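Packaging enzyme P4 (Pseudomonas phage phi6, PDB 4BLO) hydrolyses nucleoside triphosphates as a hexameric RecA-like ATPase, probably driving the packaging of viral RNA into the phage procapsid. Local coordinates at residues W148-E153 against S188-L193. Numbering follows the deposited sequence.
Sequences WGEVAE and SVRPLL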
ATOM      1  N   TRP L 148      16.688 -17.099  19.536  1.00 26.71           N
ATOM      2  CA  TRP L 148      16.505 -15.821  18.859  1.00 27.12           C
ATOM      3  C   TRP L 148      15.039 -15.364  18.972  1.00 33.09           C
ATOM      4  O   TRP L 148      14.127 -16.150  18.710  1.00 33.60           O
ATOM      5  CB  TRP L 148      16.940 -16.009  17.394  1.00 25.81           C
ATOM      6  CG  TRP L 148      17.176 -14.771  16.591  1.00 27.94           C
ATOM      7  CD1 TRP L 148      17.754 -13.604  17.009  1.00 31.61           C
ATOM      8  CD2 TRP L 148      16.962 -14.630  15.178  1.00 27.76           C
ATOM      9  NE1 TRP L 148      17.839 -12.718  15.957  1.00 30.79           N
ATOM     10  CE2 TRP L 148      17.368 -13.324  14.820  1.00 31.68           C
ATOM     11  CE3 TRP L 148      16.424 -15.471  14.181  1.00 28.33           C
ATOM     12  CZ2 TRP L 148      17.271 -12.844  13.510  1.00 30.99           C
ATOM     13  CZ3 TRP L 148      16.313 -14.983  12.887  1.00 29.53           C
ATOM     14  CH2 TRP L 148      16.716 -13.681  12.564  1.00 30.51           C
ATOM     15  N   GLY L 149      14.840 -14.114  19.403  1.00 30.17           N
ATOM     16  CA  GLY L 149      13.534 -13.467  19.524  1.00 30.27           C
ATOM     17  C   GLY L 149      12.463 -14.242  20.264  1.00 34.78           C
ATOM     18  O   GLY L 149      11.296 -14.251  19.856  1.00 33.42           O
ATOM     19  N   GLU L 150      12.868 -14.877  21.369  1.00 32.60           N
ATOM     20  CA  GLU L 150      12.033 -15.681  22.247  1.00 32.04           C
ATOM     21  C   GLU L 150      12.080 -15.108  23.640  1.00 37.42           C
ATOM     22  O   GLU L 150      13.130 -14.598  24.028  1.00 38.93           O
ATOM     23  CB  GLU L 150      12.561 -17.112  22.223  1.00 33.24           C
ATOM     24  CG  GLU L 150      12.104 -17.892  21.003  1.00 40.07           C
ATOM     25  CD  GLU L 150      10.600 -17.879  20.807  1.00 52.85           C
ATOM     26  OE1 GLU L 150       9.877 -18.381  21.700  1.00 53.53           O
ATOM     27  OE2 GLU L 150      10.138 -17.281  19.807  1.00 22.20           O
ATOM     28  N   VAL L 151      10.969 -15.158  24.404  1.00 33.82           N
ATOM     29  CA  VAL L 151      10.963 -14.600  25.775  1.00 34.54           C
ATOM     30  C   VAL L 151      11.754 -15.555  26.748  1.00 38.48           C
ATOM     31  O   VAL L 151      12.101 -16.676  26.355  1.00 37.66           O
ATOM     32  CB  VAL L 151       9.518 -14.282  26.243  1.00 39.07           C
ATOM     33  CG1 VAL L 151       8.839 -15.480  26.894  1.00 39.44           C
ATOM     34  CG2 VAL L 151       9.484 -13.077  27.151  1.00 39.84           C
ATOM     35  N   ALA L 152      12.085 -15.084  27.975  1.00 34.99           N
ATOM     36  CA  ALA L 152      12.840 -15.858  28.974  1.00 34.38           C
ATOM     37  C   ALA L 152      12.125 -17.159  29.344  1.00 38.13           C
ATOM     38  O   ALA L 152      11.029 -17.139  29.911  1.00 37.44           O
ATOM     39  CB  ALA L 152      13.090 -15.025  30.220  1.00 36.12           C
ATOM     40  N   GLU L 153      12.754 -18.295  28.971  1.00 34.73           N
ATOM     41  CA  GLU L 153      12.261 -19.652  29.220  1.00 34.62           C
ATOM     42  C   GLU L 153      13.358 -20.502  29.864  1.00 39.89           C
ATOM     43  O   GLU L 153      14.494 -20.036  29.993  1.00 41.08           O
ATOM     44  CB  GLU L 153      11.767 -20.297  27.919  1.00 35.11           C
ATOM     45  CG  GLU L 153      10.563 -19.618  27.296  1.00 45.86           C
ATOM     46  CD  GLU L 153       9.851 -20.458  26.261  1.00 59.15           C
ATOM     47  OE1 GLU L 153       9.025 -21.310  26.663  1.00 65.56           O
ATOM     48  OE2 GLU L 153      10.118 -20.274  25.050  1.00 24.83           O
ATOM     49  N   SER L 188      13.845 -18.873  18.190  1.00 33.38           N
ATOM     50  CA  SER L 188      12.945 -18.913  17.032  1.00 32.35           C
ATOM     51  C   SER L 188      13.541 -18.268  15.810  1.00 38.38           C
ATOM     52  O   SER L 188      14.608 -17.657  15.876  1.00 39.13           O
ATOM     53  CB  SER L 188      11.685 -18.117  17.377  1.00 34.79           C
ATOM     54  OG  SER L 188      10.499 -18.671  16.844  1.00 44.18           O
ATOM     55  N   VAL L 189      12.782 -18.325  14.706  1.00 34.99           N
ATOM     56  CA  VAL L 189      13.073 -17.653  13.447  1.00 34.11           C
ATOM     57  C   VAL L 189      12.082 -16.425  13.317  1.00 36.49           C
ATOM     58  O   VAL L 189      12.233 -15.624  12.394  1.00 36.69           O
ATOM     59  CB  VAL L 189      13.056 -18.646  12.244  1.00 37.27           C
ATOM     60  CG1 VAL L 189      11.682 -18.752  11.580  1.00 36.49           C
ATOM     61  CG2 VAL L 189      14.136 -18.303  11.234  1.00 36.98           C
ATOM     62  N   ARG L 190      11.129 -16.260  14.294  1.00 31.79           N
ATOM     63  CA  ARG L 190      10.150 -15.147  14.415  1.00 31.53           C
ATOM     64  C   ARG L 190      10.753 -13.747  14.147  1.00 36.70           C
ATOM     65  O   ARG L 190      10.094 -13.007  13.429  1.00 37.80           O
ATOM     66  CB  ARG L 190       9.490 -15.105  15.800  1.00 29.00           C
ATOM     67  CG  ARG L 190       8.301 -16.033  16.019  1.00 35.06           C
ATOM     68  CD  ARG L 190       7.466 -15.580  17.230  1.00 37.17           C
ATOM     69  NE  ARG L 190       8.228 -15.488  18.485  1.00 28.38           N
ATOM     70  CZ  ARG L 190       7.975 -14.626  19.468  1.00 47.01           C
ATOM     71  NH1 ARG L 190       6.962 -13.770  19.368  1.00 27.87           N
ATOM     72  NH2 ARG L 190       8.718 -14.624  20.563  1.00 45.96           N
ATOM     73  N   PRO L 191      11.957 -13.339  14.671  1.00 33.73           N
ATOM     74  CA  PRO L 191      12.488 -11.991  14.340  1.00 34.30           C
ATOM     75  C   PRO L 191      12.502 -11.671  12.831  1.00 37.90           C
ATOM     76  O   PRO L 191      12.239 -10.528  12.431  1.00 36.61           O
ATOM     77  CB  PRO L 191      13.926 -12.039  14.882  1.00 36.44           C
ATOM     78  CG  PRO L 191      13.910 -13.059  15.940  1.00 39.85           C
ATOM     79  CD  PRO L 191      12.892 -14.069  15.567  1.00 35.15           C
ATOM     80  N   LEU L 192      12.801 -12.696  12.007  1.00 34.58           N
ATOM     81  CA  LEU L 192      12.831 -12.638  10.551  1.00 34.72           C
ATOM     82  C   LEU L 192      11.399 -12.624   9.986  1.00 38.45           C
ATOM     83  O   LEU L 192      11.078 -11.757   9.180  1.00 38.60           O
ATOM     84  CB  LEU L 192      13.605 -13.870  10.023  1.00 34.92           C
ATOM     85  CG  LEU L 192      14.309 -13.827   8.654  1.00 40.14           C
ATOM     86  CD1 LEU L 192      14.728 -15.213   8.236  1.00 39.68           C
ATOM     87  CD2 LEU L 192      13.434 -13.250   7.562  1.00 44.03           C
ATOM     88  N   LEU L 193      10.553 -13.580  10.410  1.00 35.33           N
ATOM     89  CA  LEU L 193       9.178 -13.763   9.939  1.00 36.21           C
ATOM     90  C   LEU L 193       8.267 -12.561  10.196  1.00 40.63           C
ATOM     91  O   LEU L 193       7.429 -12.220   9.351  1.00 40.66           O
ATOM     92  CB  LEU L 193       8.577 -15.006  10.615  1.00 36.90           C
ATOM     93  CG  LEU L 193       8.422 -16.253   9.741  1.00 43.24           C
ATOM     94  CD1 LEU L 193       9.786 -16.810   9.300  1.00 44.21           C
ATOM     95  CD2 LEU L 193       7.644 -17.345  10.478  1.00 45.97           C
TER
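The indole of W148 carries P191 on one face: P191 CG stands 3.6 Å from the centroid of the five-membered ring, 14° off its normal, a CH-pi contact, while P191 CB reaches the benzo half. S188 O lies near the ring plane at its edge, and CH2 of W148 meets L192 CB at 4.0 Å. CG of W148 is anti to the backbone N (chi1 -165°), which turns the ring over P191. These residues follow the carboxy ends of neighbouring parallel strands, 144-147 and 184-187, in the mixed sheet of a RecA-like P-loop ATPase. Beside the two strands, backbone hydrogen bonds join W148 to D187, and S188 N donates to W148 O at 2.8 Å. G149 follows with positive phi and psi, and its backbone packs against the proline ring, G149 CA lying 3.6 Å from P191 CG.

The second flat group is the R190 guanidinium, which meets E150 OE2 at its edge. The carboxylate and guanidinium planes stand 70° apart, and NE and NH2 both donate to that single oxygen, side-on to the guanidinium. R190 NE approaches E150 OE2 nearly along the C-O axis at 2.9 Å; R190 NH2 comes to E150 OE2 from above the carboxylate plane at 3.1 Å. The E150 side chain lies near the bound calcium ion, and E153, three residues on, touches ADP, so the salt bridge ties helix 190-193 to the loop beside the nucleotide. I97 of a neighbouring subunit packs on W148 and L192, putting the contact at a hexamer interface. At the far edge of the indole, W148 NE1 donates its hydrogen bond to S165 O.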